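Local coordinates for protein 6-aminohexanoate-cyclic-dimer hydrolase (Arthrobacter sp., PDB 3A2Q) that hydrolyses one amide bond of the 6-aminohexanoate cyclic dimer, a nylon-6 by-product, to give the linear dimer, at residues A12-V17 and A65-L70; G124-T129 and E398-K403; T201-V206 and C316-A321; P300-D305 and G371-W376. The protein carries 1 engineered substitution. One frame throughout, in Å; residues are numbered along the deposited sequence.

Contacts 2 and 3 each line part of the pocket of the bound cyclic dimer, whereas contacts 1 and 4 are structural packing away from it. The centres of contacts 2 and 3 are about 18 Å apart, and the two touch directly where Asn125 ND2 lies 4.1 Å from Ile320 CG1. Between them they supply six pocket residues: Gly124, Asn125 and Gln126 from contact 2, and Val206, Cys316 and Ile320 from contact 3. Contact 1 lies across the chain's centre from the other three, its centre about 34 Å from that of contact 2 and about 41 Å from that of contact 4. Contact 4 stays about 16 Å from contact 2 and about 14 Å from contact 3 at the nearest atoms.

Contact 1: A12-V17 and A65-L70; sequences AQAELV and AGVPYL
Val67 reaches across to the flank of helix 10-19 at Ala14, and its side chain can be followed outward. CB is directed at the helix but stands back, 5.2 Å from Ala14 CB. The two methyls divide the work. CG2, beside the backbone N, rests on both Ala14 CA and Ala14 CB at 3.7 Å and lies 4.3 Å from Gln13 C. CG1, anti to the backbone N (chi1 -176°), looks instead at Gln13 OE1 from 4.4 Å, a loose approach. That amide is held from its other end, since Gln13 NE2 donates to Gln8 O.

Further along, Val17 CG1 sits 3.9 Å from Ala65 O. The same carbonyl accepts from a water, 3.1 Å from Ala14 O and an unusually short 2.5 Å from Ala65 O. The water donates to both, so one bridge joins two backbone acceptors that cannot bond each other.

This is structural packing away from the active site and ligand pocket. Gln13 and Val17 also lean on Leu27 of helix 24-42, Pro164 packs on both Gln13 and Val67, and backbone bonds from Val67 and Tyr69 tie segment 65-70 to strand 113-118, beside which strand 68-72 runs parallel in the central sheet.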
loop_
_atom_site.group_PDB
_atom_site.type_symbol
_atom_site.label_atom_id
_atom_site.label_comp_id
_atom_site.label_asym_id
_atom_site.label_seq_id
_atom_site.Cartn_x
_atom_site.Cartn_y
_atom_site.Cartn_z
ATOM N N ALA A 12 -1.546 2.173 -21.416
ATOM C CA ALA A 12 -1.718 1.481 -22.689
ATOM C C ALA A 12 -3.173 1.072 -22.902
ATOM O O ALA A 12 -3.678 1.127 -24.022
ATOM C CB ALA A 12 -0.810 0.259 -22.752
ATOM N N GLN A 13 -3.844 0.663 -21.831
ATOM C CA GLN A 13 -5.244 0.261 -21.930
ATOM C C GLN A 13 -6.139 1.443 -22.258
ATOM O O GLN A 13 -7.145 1.294 -22.953
ATOM C CB GLN A 13 -5.715 -0.375 -20.627
ATOM C CG GLN A 13 -5.200 -1.777 -20.412
ATOM C CD GLN A 13 -5.807 -2.422 -19.194
ATOM O OE1 GLN A 13 -7.000 -2.277 -18.937
ATOM N NE2 GLN A 13 -4.992 -3.149 -18.438
ATOM N N ALA A 14 -5.776 2.614 -21.746
ATOM C CA ALA A 14 -6.545 3.822 -21.997
ATOM C C ALA A 14 -6.396 4.210 -23.462
ATOM O O ALA A 14 -7.354 4.647 -24.098
ATOM C CB ALA A 14 -6.055 4.951 -21.101
ATOM N N GLU A 15 -5.187 4.044 -23.992
ATOM C CA GLU A 15 -4.908 4.373 -25.383
ATOM C C GLU A 15 -5.618 3.430 -26.349
ATOM O O GLU A 15 -6.048 3.848 -27.421
ATOM C CB GLU A 15 -3.401 4.347 -25.642
ATOM C CG GLU A 15 -2.680 5.588 -25.141
ATOM C CD GLU A 15 -1.171 5.489 -25.273
ATOM O OE1 GLU A 15 -0.684 5.162 -26.377
ATOM O OE2 GLU A 15 -0.469 5.745 -24.270
ATOM N N LEU A 16 -5.739 2.161 -25.975
ATOM C CA LEU A 16 -6.418 1.200 -26.833
ATOM C C LEU A 16 -7.871 1.619 -27.003
ATOM O O LEU A 16 -8.469 1.403 -28.053
ATOM C CB LEU A 16 -6.340 -0.211 -26.240
ATOM C CG LEU A 16 -4.975 -0.905 -26.332
ATOM C CD1 LEU A 16 -5.052 -2.279 -25.683
ATOM C CD2 LEU A 16 -4.560 -1.031 -27.790
ATOM N N VAL A 17 -8.430 2.233 -25.965
ATOM C CA VAL A 17 -9.811 2.693 -26.010
ATOM C C VAL A 17 -9.914 4.007 -26.778
ATOM O O VAL A 17 -10.838 4.201 -27.567
ATOM C CB VAL A 17 -10.380 2.901 -24.592
ATOM C CG1 VAL A 17 -11.765 3.531 -24.673
ATOM C CG2 VAL A 17 -10.449 1.569 -23.860
ATOM N N ALA A 65 -10.400 7.217 -19.529
ATOM C CA ALA A 65 -11.797 6.843 -19.724
ATOM C C ALA A 65 -11.950 5.354 -20.042
ATOM O O ALA A 65 -11.358 4.852 -20.998
ATOM C CB ALA A 65 -12.412 7.679 -20.839
ATOM N N GLY A 66 -12.736 4.655 -19.226
ATOM C CA GLY A 66 -12.972 3.238 -19.447
ATOM C C GLY A 66 -12.049 2.262 -18.736
ATOM O O GLY A 66 -12.328 1.063 -18.697
ATOM N N VAL A 67 -10.953 2.755 -18.167
ATOM C CA VAL A 67 -10.018 1.872 -17.480
ATOM C C VAL A 67 -10.512 1.504 -16.090
ATOM O O VAL A 67 -10.821 2.373 -15.275
ATOM C CB VAL A 67 -8.624 2.507 -17.354
ATOM C CG1 VAL A 67 -7.660 1.508 -16.718
ATOM C CG2 VAL A 67 -8.119 2.934 -18.726
ATOM N N PRO A 68 -10.593 0.198 -15.798
ATOM C CA PRO A 68 -11.057 -0.271 -14.492
ATOM C C PRO A 68 -9.985 -0.157 -13.416
ATOM O O PRO A 68 -8.789 -0.202 -13.713
ATOM C CB PRO A 68 -11.422 -1.739 -14.754
ATOM C CG PRO A 68 -11.511 -1.847 -16.260
ATOM C CD PRO A 68 -10.429 -0.934 -16.723
ATOM N N TYR A 69 -10.423 -0.009 -12.168
ATOM C CA TYR A 69 -9.509 0.059 -11.032
ATOM C C TYR A 69 -10.216 -0.538 -9.825
ATOM O O TYR A 69 -11.444 -0.642 -9.802
ATOM C CB TYR A 69 -9.074 1.506 -10.750
ATOM C CG TYR A 69 -9.969 2.288 -9.819
ATOM C CD1 TYR A 69 -9.671 2.395 -8.461
ATOM C CD2 TYR A 69 -11.103 2.944 -10.297
ATOM C CE1 TYR A 69 -10.474 3.145 -7.602
ATOM C CE2 TYR A 69 -11.914 3.693 -9.446
ATOM C CZ TYR A 69 -11.593 3.790 -8.102
ATOM O OH TYR A 69 -12.387 4.535 -7.262
ATOM N N LEU A 70 -9.438 -0.943 -8.828
ATOM C CA LEU A 70 -9.985 -1.544 -7.624
ATOM C C LEU A 70 -9.699 -0.701 -6.385
ATOM O O LEU A 70 -8.661 -0.047 -6.284
ATOM C CB LEU A 70 -9.427 -2.959 -7.461
ATOM C CG LEU A 70 -9.945 -3.942 -8.514
ATOM C CD1 LEU A 70 -9.081 -5.190 -8.551
ATOM C CD2 LEU A 70 -11.396 -4.279 -8.203
HETATM O O HOH W 1 -9.748 5.865 -22.638
#

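Contact 2: G124-T129 and E398-K403; sequences GNQVTT and ELMLAK. With ACA (6-aminohexanoic acid), chain B; ACA (6-aminohexanoic acid), chain C.
Thr128 and Leu399 meet through carbon alone. Thr128 CG2 fills the angle between the Leu399 and Met400 side chains, 4.1 Å from Leu399 CB and 4.0 Å from Met400 SD. The Met400 chain, bent at chi2 and chi3, carries its sulphur to this methyl although its CB does not point across. Val127 completes this close-packed part and faces two ways: CG2 touches Leu399 CD1 at 4.1 Å, while CG1, anti to the carbonyl carbon (chi1 -79°), lies 4.1 Å from C3 of ACA (chain C), one 6-aminohexanoic acid unit.

Packing slackens toward Gln126, whose CG is 4.3 Å from Met400 SD and whose NE2 is bonded to Ser412 OG. Beyond Met400 the chain runs outward, through exposed Ala402 to Lys403, which is poorly ordered.

On its other side, segment 124-129 grips the ligand, two 6-aminohexanoic acid units closed into a ring by two amide bonds. Gly124 O accepts from ACA (chain B) N at 3.0 Å. Asn125 ND2 donates to ACA (chain B) O at 2.7 Å, with an angle of 148° at the hydrogen, and is also bonded to Gln411 OE1.

The chemistry is therefore split: substrate amides are read by polar atoms of Gly124 and Asn125, and the apolar Leu399-Met400 surface backs the same loop. Ser150, probably part of the charge relay, also hydrogen-bonds the ligand through OG. The residue that probably forms the acyl-ester intermediate is changed to Ala174 here, about 7 Å from Val127 between side chains, which is consistent with the substrate being held uncleaved.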
loop_
_atom_site.group_PDB
_atom_site.type_symbol
_atom_site.label_atom_id
_atom_site.label_comp_id
_atom_site.label_asym_id
_atom_site.label_seq_id
_atom_site.Cartn_x
_atom_site.Cartn_y
_atom_site.Cartn_z
ATOM N N GLY A 124 -7.366 -3.317 8.746
ATOM C CA GLY A 124 -5.980 -3.213 8.306
ATOM C C GLY A 124 -4.966 -3.483 9.402
ATOM O O GLY A 124 -3.840 -2.994 9.349
ATOM N N ASN A 125 -5.352 -4.295 10.379
ATOM C CA ASN A 125 -4.488 -4.576 11.512
ATOM C C ASN A 125 -3.471 -5.716 11.380
ATOM O O ASN A 125 -3.022 -6.253 12.389
ATOM C CB ASN A 125 -5.347 -4.815 12.758
ATOM C CG ASN A 125 -4.601 -4.522 14.043
ATOM O OD1 ASN A 125 -4.705 -5.266 15.019
ATOM N ND2 ASN A 125 -3.847 -3.427 14.054
ATOM N N GLN A 126 -3.095 -6.081 10.158
ATOM C CA GLN A 126 -2.110 -7.153 9.968
ATOM C C GLN A 126 -1.297 -6.913 8.705
ATOM O O GLN A 126 -1.693 -6.114 7.859
ATOM C CB GLN A 126 -2.801 -8.520 9.835
ATOM C CG GLN A 126 -3.620 -9.000 11.038
ATOM C CD GLN A 126 -2.787 -9.226 12.290
ATOM O OE1 GLN A 126 -1.605 -9.553 12.216
ATOM N NE2 GLN A 126 -3.413 -9.069 13.453
ATOM N N VAL A 127 -0.159 -7.598 8.582
ATOM C CA VAL A 127 0.665 -7.480 7.382
ATOM C C VAL A 127 0.497 -8.707 6.481
ATOM O O VAL A 127 1.371 -9.067 5.690
ATOM C CB VAL A 127 2.164 -7.242 7.699
ATOM C CG1 VAL A 127 2.378 -5.778 8.055
ATOM C CG2 VAL A 127 2.628 -8.146 8.827
ATOM N N THR A 128 -0.644 -9.364 6.642
ATOM C CA THR A 128 -1.026 -10.478 5.792
ATOM C C THR A 128 -2.511 -10.201 5.606
ATOM O O THR A 128 -3.086 -9.430 6.373
ATOM C CB THR A 128 -0.823 -11.859 6.438
ATOM O OG1 THR A 128 -1.065 -12.861 5.442
ATOM C CG2 THR A 128 -1.782 -12.077 7.600
ATOM N N THR A 129 -3.129 -10.806 4.600
ATOM C CA THR A 129 -4.541 -10.549 4.327
ATOM C C THR A 129 -5.349 -11.829 4.473
ATOM O O THR A 129 -5.692 -12.474 3.485
ATOM C CB THR A 129 -4.706 -9.969 2.902
ATOM O OG1 THR A 129 -3.876 -8.809 2.769
ATOM C CG2 THR A 129 -6.146 -9.567 2.633
ATOM N N GLU A 398 0.508 -18.659 8.517
ATOM C CA GLU A 398 1.693 -18.426 9.331
ATOM C C GLU A 398 1.638 -17.200 10.254
ATOM O O GLU A 398 2.021 -17.285 11.419
ATOM C CB GLU A 398 2.918 -18.330 8.420
ATOM C CG GLU A 398 4.244 -18.396 9.142
ATOM C CD GLU A 398 5.417 -18.222 8.196
ATOM O OE1 GLU A 398 5.392 -18.823 7.101
ATOM O OE2 GLU A 398 6.367 -17.495 8.552
ATOM N N LEU A 399 1.157 -16.068 9.750
ATOM C CA LEU A 399 1.117 -14.855 10.565
ATOM C C LEU A 399 -0.128 -14.645 11.434
ATOM O O LEU A 399 -0.155 -13.738 12.270
ATOM C CB LEU A 399 1.352 -13.622 9.680
ATOM C CG LEU A 399 2.698 -13.571 8.937
ATOM C CD1 LEU A 399 2.910 -12.175 8.339
ATOM C CD2 LEU A 399 3.832 -13.896 9.894
ATOM N N MET A 400 -1.154 -15.470 11.246
ATOM C CA MET A 400 -2.368 -15.345 12.051
ATOM C C MET A 400 -2.198 -16.154 13.334
ATOM O O MET A 400 -2.065 -17.376 13.299
ATOM C CB MET A 400 -3.588 -15.838 11.271
ATOM C CG MET A 400 -3.945 -14.972 10.068
ATOM S SD MET A 400 -4.249 -13.238 10.498
ATOM C CE MET A 400 -5.968 -13.307 11.041
ATOM N N LEU A 401 -2.192 -15.457 14.464
ATOM C CA LEU A 401 -2.010 -16.089 15.767
ATOM C C LEU A 401 -3.304 -16.622 16.375
ATOM O O LEU A 401 -4.346 -15.968 16.324
ATOM C CB LEU A 401 -1.371 -15.087 16.729
ATOM C CG LEU A 401 -0.067 -14.451 16.242
ATOM C CD1 LEU A 401 0.310 -13.304 17.156
ATOM C CD2 LEU A 401 1.033 -15.497 16.192
ATOM N N ALA A 402 -3.225 -17.812 16.960
ATOM C CA ALA A 402 -4.382 -18.443 17.584
ATOM C C ALA A 402 -4.863 -17.634 18.776
ATOM O O ALA A 402 -4.064 -17.182 19.588
ATOM C CB ALA A 402 -4.029 -19.854 18.030
ATOM N N LYS A 403 -6.174 -17.457 18.873
ATOM C CA LYS A 403 -6.775 -16.710 19.967
ATOM C C LYS A 403 -6.131 -17.020 21.317
ATOM O O LYS A 403 -6.172 -16.199 22.236
ATOM C CB LYS A 403 -8.284 -16.994 20.000
ATOM C CG LYS A 403 -8.921 -17.060 21.369
ATOM C CD LYS A 403 -8.727 -18.438 21.961
ATOM C CE LYS A 403 -9.399 -18.569 23.309
ATOM N NZ LYS A 403 -9.279 -19.975 23.795
HETATM C C ACA B . -3.070 -0.231 12.539
HETATM O O ACA B . -3.783 -1.235 12.565
HETATM C C2 ACA B . -3.658 1.113 12.162
HETATM C C3 ACA B . -4.562 1.026 10.943
HETATM C C4 ACA B . -3.763 1.244 9.669
HETATM C C5 ACA B . -4.135 0.253 8.581
HETATM C C6 ACA B . -3.031 0.143 7.536
HETATM N N ACA B . -2.334 -1.140 7.599
HETATM C C ACA C . -1.015 -1.267 7.696
HETATM O O ACA C . -0.235 -0.356 7.406
HETATM C C2 ACA C . -0.500 -2.615 8.181
HETATM C C3 ACA C . 0.279 -2.523 9.489
HETATM C C4 ACA C . -0.632 -2.534 10.719
HETATM C C5 ACA C . -0.014 -1.736 11.867
HETATM C C6 ACA C . -0.997 -1.487 13.007
HETATM N N ACA C . -1.772 -0.259 12.828
#

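Contact 3: T201-V206 and C316-A321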
loop_
_atom_site.group_PDB
_atom_site.type_symbol
_atom_site.label_atom_id
_atom_site.label_comp_id
_atom_site.label_asym_id
_atom_site.label_seq_id
_atom_site.Cartn_x
_atom_site.Cartn_y
_atom_site.Cartn_z
ATOM N N THR A 201 -10.599 9.324 9.713
ATOM C CA THR A 201 -10.562 8.024 10.361
ATOM C C THR A 201 -9.227 7.674 10.995
ATOM O O THR A 201 -8.209 8.316 10.733
ATOM C CB THR A 201 -10.921 6.907 9.349
ATOM O OG1 THR A 201 -9.927 6.848 8.318
ATOM C CG2 THR A 201 -12.269 7.187 8.709
ATOM N N ASP A 202 -9.258 6.650 11.844
ATOM C CA ASP A 202 -8.070 6.136 12.513
ATOM C C ASP A 202 -7.329 7.118 13.413
ATOM O O ASP A 202 -6.120 6.989 13.598
ATOM C CB ASP A 202 -7.102 5.587 11.459
ATOM C CG ASP A 202 -7.763 4.597 10.527
ATOM O OD1 ASP A 202 -8.184 3.522 11.001
ATOM O OD2 ASP A 202 -7.869 4.898 9.317
ATOM N N SER A 203 -8.051 8.081 13.984
ATOM C CA SER A 203 -7.454 9.083 14.862
ATOM C C SER A 203 -6.431 9.919 14.092
ATOM O O SER A 203 -5.216 9.824 14.304
ATOM C CB SER A 203 -6.805 8.412 16.077
ATOM O OG SER A 203 -7.797 7.821 16.906
ATOM N N ASP A 204 -6.957 10.744 13.194
ATOM C CA ASP A 204 -6.151 11.607 12.353
ATOM C C ASP A 204 -5.189 10.744 11.532
ATOM O O ASP A 204 -3.997 11.034 11.427
ATOM C CB ASP A 204 -5.394 12.615 13.220
ATOM C CG ASP A 204 -5.064 13.892 12.469
ATOM O OD1 ASP A 204 -5.628 14.096 11.374
ATOM O OD2 ASP A 204 -4.250 14.688 12.973
ATOM N N ASN A 205 -5.731 9.676 10.951
ATOM C CA ASN A 205 -4.953 8.747 10.133
ATOM C C ASN A 205 -3.697 8.276 10.851
ATOM O O ASN A 205 -2.584 8.355 10.320
ATOM C CB ASN A 205 -4.588 9.392 8.794
ATOM C CG ASN A 205 -5.812 9.724 7.964
ATOM O OD1 ASN A 205 -6.259 10.870 7.919
ATOM N ND2 ASN A 205 -6.371 8.716 7.315
ATOM N N VAL A 206 -3.904 7.774 12.064
ATOM C CA VAL A 206 -2.842 7.271 12.918
ATOM C C VAL A 206 -1.775 8.345 13.103
ATOM O O VAL A 206 -0.582 8.109 12.902
ATOM C CB VAL A 206 -2.202 5.980 12.341
ATOM C CG1 VAL A 206 -1.401 5.273 13.430
ATOM C CG2 VAL A 206 -3.283 5.048 11.795
ATOM N N CYS A 316 -1.616 3.141 17.964
ATOM C CA CYS A 316 -2.417 2.183 17.212
ATOM C C CYS A 316 -3.514 1.559 18.083
ATOM O O CYS A 316 -4.619 1.308 17.600
ATOM C CB CYS A 316 -1.524 1.090 16.620
ATOM S SG CYS A 316 -0.593 1.620 15.153
ATOM N N ASP A 317 -3.217 1.313 19.358
ATOM C CA ASP A 317 -4.224 0.740 20.253
ATOM C C ASP A 317 -5.429 1.669 20.316
ATOM O O ASP A 317 -6.570 1.229 20.216
ATOM C CB ASP A 317 -3.674 0.550 21.670
ATOM C CG ASP A 317 -2.669 -0.579 21.767
ATOM O OD1 ASP A 317 -2.706 -1.486 20.909
ATOM O OD2 ASP A 317 -1.852 -0.565 22.712
ATOM N N VAL A 318 -5.154 2.958 20.487
ATOM C CA VAL A 318 -6.196 3.977 20.570
ATOM C C VAL A 318 -6.965 4.105 19.262
ATOM O O VAL A 318 -8.191 4.220 19.267
ATOM C CB VAL A 318 -5.583 5.349 20.953
ATOM C CG1 VAL A 318 -6.623 6.472 20.818
ATOM C CG2 VAL A 318 -5.056 5.289 22.376
ATOM N N ALA A 319 -6.248 4.069 18.142
ATOM C CA ALA A 319 -6.874 4.196 16.828
ATOM C C ALA A 319 -7.851 3.065 16.514
ATOM O O ALA A 319 -8.954 3.312 16.036
ATOM C CB ALA A 319 -5.802 4.273 15.742
ATOM N N ILE A 320 -7.448 1.825 16.769
ATOM C CA ILE A 320 -8.331 0.697 16.500
ATOM C C ILE A 320 -9.523 0.742 17.451
ATOM O O ILE A 320 -10.660 0.513 17.048
ATOM C CB ILE A 320 -7.598 -0.653 16.660
ATOM C CG1 ILE A 320 -6.524 -0.787 15.576
ATOM C CG2 ILE A 320 -8.597 -1.808 16.541
ATOM C CD1 ILE A 320 -7.083 -0.753 14.166
ATOM N N ALA A 321 -9.253 1.045 18.712
ATOM C CA ALA A 321 -10.302 1.127 19.719
ATOM C C ALA A 321 -11.373 2.127 19.301
ATOM O O ALA A 321 -12.567 1.843 19.381
ATOM C CB ALA A 321 -9.706 1.539 21.057
HETATM O O HOH W 2 -9.279 5.812 15.299
#
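Asp202 and Ala319 bring the two backbones close, with Asp202 CA 4.9 Å from Ala319 CA. Residues 202-206 all have positive phi, from 51° to 63°, and so wind as a short left-handed helical turn, unusual for non-glycine residues. It is weakly bonded as a helix, but the bond from Val206 N to Asp202 O measures 2.8 Å. Against it, segment 316-321 is an ordinary right-handed helix. The axes run nearly antiparallel, at 152°, and approach to 8.7 Å.

Ala319 supplies the small side chain at the centre of the contact: its CB points at the turn and meets Asp202 O at 3.5 Å. Ser203 OG comes within 3.7 Å of Ala319 CA and is bonded to Arg322 NH1. A water links the two segments here, 3.0 Å from Ser203 OG and donating to Ala319 O at 2.6 Å. At the apolar end, Val206 CG1, anti to its backbone N, touches Cys316 SG at 4.1 Å; both residues also touch the bound 6-aminohexanoic acid, so this end of the contact forms part of the pocket lining.

Val206 is packed further by Ile315, the residue before Cys316, and by Tyr312, one turn before Cys316, both on helix 308-331. Ile320 leans on Met123 and on Met347 of helix 342-352, which places helix 308-331 between that helix and the left-handed turn.

Contact 4: P300-D305 and G371-W376; sequences PEALGD and GKVERW
Lys372 and Asp305 form a salt bridge at the outer end of the contact, Lys372 NZ lying 3.3 Å from Asp305 OD2. As a hydrogen bond it is weak. The side chains cross at about a right angle, the lysine chain bending at chi3 (-56°), and the other carboxylate oxygen, OD1, is bonded to Ser307 OG. A water gives a second polar link: it accepts from Ala302 N at 3.0 Å and donates to Lys372 O at 2.7 Å, so it ties the 3-10 turn 301-304 to the helix backbone.

Inward, the contact becomes apolar. Ala302 CB packs against both Lys372 CB and Val373 CG2, 3.8 Å from each. Beyond it Pro300 lies on the indole of Trp376. Its CD stands over the five-membered ring, 3.9 Å from the centroid and 18° off the normal, a CH-pi contact, while Pro300 CG reaches Trp376 CD2 at 3.5 Å. With its CG anti to the backbone N (chi1 -172°) the Trp376 indole is carried to Pro300, and Trp376 CB itself meets Pro300 CB at 3.7 Å. An alanine at Trp376 would keep that last contact but would probably leave Pro300 CG and CD without their aromatic face and Trp381 without its stacking partner.

The contact fastens the loop between strand 294-297, an outermost strand of the sheet, and helix 308-331 to the side of helix 356-378. Leu384 of strand 383-387 touches both Pro300 and Trp376, and Tyr369 OH, on helix 356-378, is hydrogen-bonded to Ala302 O.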
loop_
_atom_site.group_PDB
_atom_site.type_symbol
_atom_site.label_atom_id
_atom_site.label_comp_id
_atom_site.label_asym_id
_atom_site.label_seq_id
_atom_site.Cartn_x
_atom_site.Cartn_y
_atom_site.Cartn_z
ATOM N N PRO A 300 20.595 6.141 6.988
ATOM C CA PRO A 300 20.313 7.004 8.143
ATOM C C PRO A 300 20.571 6.223 9.425
ATOM O O PRO A 300 20.007 5.148 9.617
ATOM C CB PRO A 300 18.829 7.353 7.969
ATOM C CG PRO A 300 18.589 7.190 6.485
ATOM C CD PRO A 300 19.403 5.971 6.136
ATOM N N GLU A 301 21.411 6.749 10.311
ATOM C CA GLU A 301 21.699 6.014 11.538
ATOM C C GLU A 301 20.450 5.783 12.363
ATOM O O GLU A 301 20.400 4.856 13.170
ATOM C CB GLU A 301 22.761 6.729 12.382
ATOM C CG GLU A 301 22.418 8.125 12.835
ATOM C CD GLU A 301 23.495 8.703 13.737
ATOM O OE1 GLU A 301 24.687 8.639 13.358
ATOM O OE2 GLU A 301 23.152 9.220 14.822
ATOM N N ALA A 302 19.437 6.620 12.151
ATOM C CA ALA A 302 18.178 6.483 12.877
ATOM C C ALA A 302 17.550 5.125 12.603
ATOM O O ALA A 302 16.792 4.608 13.423
ATOM C CB ALA A 302 17.216 7.589 12.473
ATOM N N LEU A 303 17.857 4.543 11.448
ATOM C CA LEU A 303 17.297 3.241 11.105
ATOM C C LEU A 303 17.805 2.134 12.024
ATOM O O LEU A 303 17.240 1.039 12.053
ATOM C CB LEU A 303 17.587 2.895 9.632
ATOM C CG LEU A 303 16.892 3.797 8.598
ATOM C CD1 LEU A 303 17.090 3.233 7.200
ATOM C CD2 LEU A 303 15.406 3.896 8.906
ATOM N N GLY A 304 18.859 2.423 12.785
ATOM C CA GLY A 304 19.400 1.431 13.699
ATOM C C GLY A 304 18.608 1.379 14.991
ATOM O O GLY A 304 18.891 0.580 15.885
ATOM N N ASP A 305 17.594 2.232 15.080
ATOM C CA ASP A 305 16.758 2.316 16.270
ATOM C C ASP A 305 15.287 2.125 15.914
ATOM O O ASP A 305 14.783 2.717 14.955
ATOM C CB ASP A 305 16.991 3.683 16.940
ATOM C CG ASP A 305 16.035 3.959 18.087
ATOM O OD1 ASP A 305 15.855 3.081 18.957
ATOM O OD2 ASP A 305 15.473 5.074 18.126
ATOM N N GLY A 371 12.399 13.410 12.520
ATOM C CA GLY A 371 13.489 14.351 12.353
ATOM C C GLY A 371 14.835 13.663 12.216
ATOM O O GLY A 371 15.631 14.021 11.348
ATOM N N LYS A 372 15.095 12.675 13.068
ATOM C CA LYS A 372 16.368 11.964 13.014
ATOM C C LYS A 372 16.548 11.316 11.650
ATOM O O LYS A 372 17.634 11.361 11.071
ATOM C CB LYS A 372 16.452 10.897 14.113
ATOM C CG LYS A 372 16.415 11.446 15.537
ATOM C CD LYS A 372 16.866 10.403 16.560
ATOM C CE LYS A 372 16.050 9.118 16.468
ATOM N NZ LYS A 372 16.613 8.031 17.324
ATOM N N VAL A 373 15.478 10.721 11.133
ATOM C CA VAL A 373 15.538 10.072 9.834
ATOM C C VAL A 373 15.801 11.069 8.707
ATOM O O VAL A 373 16.722 10.892 7.913
ATOM C CB VAL A 373 14.223 9.328 9.510
ATOM C CG1 VAL A 373 14.266 8.838 8.080
ATOM C CG2 VAL A 373 14.022 8.154 10.469
ATOM N N GLU A 374 14.989 12.118 8.643
ATOM C CA GLU A 374 15.123 13.122 7.584
ATOM C C GLU A 374 16.459 13.855 7.535
ATOM O O GLU A 374 16.867 14.324 6.477
ATOM C CB GLU A 374 14.000 14.154 7.683
ATOM C CG GLU A 374 12.615 13.600 7.421
ATOM C CD GLU A 374 11.611 14.700 7.136
ATOM O OE1 GLU A 374 11.588 15.197 5.989
ATOM O OE2 GLU A 374 10.860 15.080 8.063
ATOM N N ARG A 375 17.138 13.957 8.672
ATOM C CA ARG A 375 18.424 14.640 8.718
ATOM C C ARG A 375 19.476 14.016 7.804
ATOM O O ARG A 375 20.447 14.676 7.444
ATOM C CB ARG A 375 18.951 14.688 10.152
ATOM C CG ARG A 375 18.469 15.901 10.937
ATOM C CD ARG A 375 19.211 16.031 12.258
ATOM N NE ARG A 375 18.461 15.483 13.384
ATOM C CZ ARG A 375 17.379 16.053 13.907
ATOM N NH1 ARG A 375 16.915 17.191 13.408
ATOM N NH2 ARG A 375 16.762 15.486 14.934
ATOM N N TRP A 376 19.283 12.753 7.428
ATOM C CA TRP A 376 20.220 12.061 6.538
ATOM C C TRP A 376 20.154 12.687 5.147
ATOM O O TRP A 376 21.180 12.853 4.478
ATOM C CB TRP A 376 19.864 10.571 6.447
ATOM C CG TRP A 376 20.872 9.723 5.711
ATOM C CD1 TRP A 376 22.138 9.406 6.122
ATOM C CD2 TRP A 376 20.677 9.052 4.460
ATOM N NE1 TRP A 376 22.741 8.573 5.206
ATOM C CE2 TRP A 376 21.867 8.342 4.176
ATOM C CE3 TRP A 376 19.614 8.981 3.551
ATOM C CZ2 TRP A 376 22.022 7.570 3.021
ATOM C CZ3 TRP A 376 19.767 8.211 2.402
ATOM C CH2 TRP A 376 20.964 7.515 2.148
HETATM O O HOH W 3 19.361 9.347 10.794
#